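Local coordinates for protein aspartate-semialdehyde dehydrogenase 2 (Vibrio cholerae, PDB 2R00) that catalyses the NADPH-dependent reductive dephosphorylation of L-aspartyl-4-phosphate to L-aspartate-semialdehyde, a step in the biosynthesis of lysine and methionine, at residues V154-S159 with H244-H249. Numbering follows the deposited sequence.
Sequences VTTYQS and HAEAVH
Thr155 and Tyr157 pair with Ala247 and Ala245 as antiparallel hydrogen-bonded pairs in the mixed sheet of the dimerisation domain. At Thr155 and Ala247 both backbone bonds form: Thr155 N reaches Ala247 O at 2.9 Å and Ala247 N reaches Thr155 O at 2.8 Å. Two residues on, at the next hydrogen-bonded pair, one of the two bonds is longer: Tyr157 N lies 2.8 Å from Ala245 O, but the return bond from Ala245 N to Tyr157 O is weak at 3.4 Å. CA-H...O contacts fill in between, as from Glu246 CA to Thr155 O.

Apolar packing differs on the two faces. Tyr157 runs its ring along the neighbouring strand, the CD1-CE1 side turned to the two alanines, with CG anti to its own carbonyl carbon (chi1 -55°); CD1 sits 4.1 Å from Ala245 CB, CE1 comes near Ala247 CB, and Ala245 O lies at the ring edge, near its plane. The phenol ends in a hydrogen bond to Tyr157 of the second subunit, which ties this face to the dimer interface; Trp310 of the adjoining strand 306-313 meets the ring nearly parallel. On the face that packs on helix 131-147 through Val154, Thr156 and Glu246, Val154 and Val248 lie side by side with their CG2 methyls touching, while the extended Glu246 runs alongside Thr156, its OE2 3.7 Å from the CG2 methyl.

The polar groups of the active site gather at the other end. Gln158, probably a substrate-binding residue, hydrogen-bonds Glu212 through NE2 and weakly meets Arg237 through OE1. His244, the predicted proton acceptor, lies about 6 Å, side chain to side chain, from Cys131, which carries the acyl-thioester intermediate. With CG anti to its backbone N (chi1 180°), its imidazole reaches toward the partner strand; Gln135 holds ND1, NE2 comes 3.6 Å from Thr156 CB, and CD2 rests 3.1 Å from Tyr157 O.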
ATOM      1  N   VAL A 154      -9.102   0.784   2.042  1.00 23.08           N
ATOM      2  CA  VAL A 154      -8.020   0.153   2.787  1.00 23.00           C
ATOM      3  C   VAL A 154      -7.296  -0.891   1.936  1.00 23.58           C
ATOM      4  O   VAL A 154      -7.938  -1.693   1.242  1.00 23.30           O
ATOM      5  CB  VAL A 154      -8.522  -0.453   4.130  1.00 22.59           C
ATOM      6  CG1 VAL A 154      -9.652  -1.508   3.912  1.00 22.37           C
ATOM      7  CG2 VAL A 154      -7.359  -1.033   4.955  1.00 22.58           C
ATOM      8  N   THR A 155      -5.964  -0.872   2.009  1.00 23.73           N
ATOM      9  CA  THR A 155      -5.117  -1.890   1.396  1.00 24.76           C
ATOM     10  C   THR A 155      -4.385  -2.665   2.496  1.00 25.11           C
ATOM     11  O   THR A 155      -3.748  -2.053   3.363  1.00 25.68           O
ATOM     12  CB  THR A 155      -4.090  -1.260   0.413  1.00 25.04           C
ATOM     13  OG1 THR A 155      -4.784  -0.527  -0.600  1.00 25.08           O
ATOM     14  CG2 THR A 155      -3.248  -2.347  -0.258  1.00 25.58           C
ATOM     15  N   THR A 156      -4.503  -3.996   2.480  1.00 25.04           N
ATOM     16  CA  THR A 156      -3.803  -4.848   3.438  1.00 25.03           C
ATOM     17  C   THR A 156      -2.687  -5.593   2.729  1.00 25.76           C
ATOM     18  O   THR A 156      -2.795  -5.908   1.547  1.00 25.46           O
ATOM     19  CB  THR A 156      -4.731  -5.896   4.140  1.00 24.88           C
ATOM     20  OG1 THR A 156      -5.165  -6.889   3.195  1.00 25.17           O
ATOM     21  CG2 THR A 156      -5.941  -5.227   4.783  1.00 24.15           C
ATOM     22  N   TYR A 157      -1.633  -5.901   3.476  1.00 26.62           N
ATOM     23  CA  TYR A 157      -0.444  -6.512   2.913  1.00 28.11           C
ATOM     24  C   TYR A 157      -0.046  -7.711   3.761  1.00 29.43           C
ATOM     25  O   TYR A 157       0.118  -7.595   4.976  1.00 28.67           O
ATOM     26  CB  TYR A 157       0.717  -5.512   2.900  1.00 27.75           C
ATOM     27  CG  TYR A 157       0.443  -4.202   2.204  1.00 27.06           C
ATOM     28  CD1 TYR A 157       0.041  -3.081   2.925  1.00 28.51           C
ATOM     29  CD2 TYR A 157       0.621  -4.071   0.833  1.00 27.35           C
ATOM     30  CE1 TYR A 157      -0.192  -1.856   2.300  1.00 27.73           C
ATOM     31  CE2 TYR A 157       0.397  -2.854   0.190  1.00 27.93           C
ATOM     32  CZ  TYR A 157      -0.013  -1.751   0.931  1.00 28.25           C
ATOM     33  OH  TYR A 157      -0.252  -0.547   0.303  1.00 27.76           O
ATOM     34  N   GLN A 158       0.102  -8.854   3.104  1.00 31.33           N
ATOM     35  CA  GLN A 158       0.577 -10.070   3.742  1.00 34.17           C
ATOM     36  C   GLN A 158       1.364 -10.894   2.732  1.00 34.85           C
ATOM     37  O   GLN A 158       1.210 -10.715   1.526  1.00 34.87           O
ATOM     38  CB  GLN A 158      -0.595 -10.885   4.304  1.00 33.80           C
ATOM     39  CG  GLN A 158      -1.621 -11.295   3.268  1.00 35.19           C
ATOM     40  CD  GLN A 158      -2.909 -11.820   3.887  1.00 36.69           C
ATOM     41  OE1 GLN A 158      -2.882 -12.553   4.881  1.00 41.66           O
ATOM     42  NE2 GLN A 158      -4.047 -11.438   3.306  1.00 38.57           N
ATOM     43  N   SER A 159       2.199 -11.798   3.241  1.00 36.34           N
ATOM     44  CA  SER A 159       3.061 -12.647   2.415  1.00 37.91           C
ATOM     45  C   SER A 159       2.246 -13.527   1.478  1.00 39.18           C
ATOM     46  O   SER A 159       1.151 -13.965   1.832  1.00 38.75           O
ATOM     47  CB  SER A 159       3.872 -13.562   3.317  1.00 37.49           C
ATOM     48  OG  SER A 159       2.995 -14.430   4.018  1.00 37.87           O
ATOM     49  N   HIS A 244       2.215  -7.837   9.328  1.00 30.40           N
ATOM     50  CA  HIS A 244       1.059  -7.420   8.561  1.00 30.74           C
ATOM     51  C   HIS A 244       0.931  -5.906   8.582  1.00 29.65           C
ATOM     52  O   HIS A 244       1.190  -5.269   9.604  1.00 29.24           O
ATOM     53  CB  HIS A 244      -0.208  -8.073   9.136  1.00 31.75           C
ATOM     54  CG  HIS A 244      -1.464  -7.695   8.417  1.00 34.98           C
ATOM     55  ND1 HIS A 244      -2.348  -6.759   8.911  1.00 38.24           N
ATOM     56  CD2 HIS A 244      -1.978  -8.114   7.236  1.00 38.18           C
ATOM     57  CE1 HIS A 244      -3.354  -6.618   8.067  1.00 38.96           C
ATOM     58  NE2 HIS A 244      -3.153  -7.427   7.041  1.00 39.66           N
ATOM     59  N   ALA A 245       0.524  -5.336   7.457  1.00 28.45           N
ATOM     60  CA  ALA A 245       0.355  -3.887   7.365  1.00 27.95           C
ATOM     61  C   ALA A 245      -0.912  -3.533   6.601  1.00 27.53           C
ATOM     62  O   ALA A 245      -1.393  -4.331   5.793  1.00 27.62           O
ATOM     63  CB  ALA A 245       1.569  -3.251   6.706  1.00 27.23           C
ATOM     64  N   GLU A 246      -1.444  -2.341   6.879  1.00 27.28           N
ATOM     65  CA  GLU A 246      -2.601  -1.784   6.185  1.00 27.37           C
ATOM     66  C   GLU A 246      -2.390  -0.308   5.948  1.00 26.81           C
ATOM     67  O   GLU A 246      -1.927   0.389   6.831  1.00 26.85           O
ATOM     68  CB  GLU A 246      -3.860  -1.914   7.023  1.00 27.97           C
ATOM     69  CG  GLU A 246      -4.129  -3.293   7.512  1.00 29.71           C
ATOM     70  CD  GLU A 246      -5.323  -3.349   8.391  1.00 31.45           C
ATOM     71  OE1 GLU A 246      -5.582  -2.379   9.134  1.00 34.26           O
ATOM     72  OE2 GLU A 246      -6.008  -4.367   8.337  1.00 33.28           O
ATOM     73  N   ALA A 247      -2.745   0.153   4.756  1.00 26.34           N
ATOM     74  CA  ALA A 247      -2.804   1.573   4.435  1.00 25.63           C
ATOM     75  C   ALA A 247      -4.278   1.944   4.440  1.00 25.26           C
ATOM     76  O   ALA A 247      -5.091   1.276   3.778  1.00 25.31           O
ATOM     77  CB  ALA A 247      -2.195   1.833   3.056  1.00 25.14           C
ATOM     78  N   VAL A 248      -4.638   2.973   5.206  1.00 25.05           N
ATOM     79  CA  VAL A 248      -6.051   3.315   5.409  1.00 25.04           C
ATOM     80  C   VAL A 248      -6.340   4.749   4.998  1.00 25.24           C
ATOM     81  O   VAL A 248      -5.677   5.689   5.460  1.00 24.68           O
ATOM     82  CB  VAL A 248      -6.510   3.138   6.900  1.00 25.28           C
ATOM     83  CG1 VAL A 248      -8.035   3.287   7.019  1.00 25.25           C
ATOM     84  CG2 VAL A 248      -6.065   1.796   7.460  1.00 25.44           C
ATOM     85  N   HIS A 249      -7.325   4.908   4.117  1.00 25.44           N
ATOM     86  CA  HIS A 249      -7.892   6.218   3.852  1.00 26.48           C
ATOM     87  C   HIS A 249      -9.341   6.246   4.327  1.00 26.87           C
ATOM     88  O   HIS A 249     -10.118   5.342   3.996  1.00 27.09           O
ATOM     89  CB  HIS A 249      -7.835   6.578   2.363  1.00 26.30           C
ATOM     90  CG  HIS A 249      -8.537   7.862   2.041  1.00 26.58           C
ATOM     91  ND1 HIS A 249      -7.940   9.095   2.183  1.00 28.23           N
ATOM     92  CD2 HIS A 249      -9.802   8.103   1.624  1.00 27.52           C
ATOM     93  CE1 HIS A 249      -8.802  10.039   1.845  1.00 26.56           C
ATOM     94  NE2 HIS A 249      -9.939   9.462   1.505  1.00 26.07           N
TER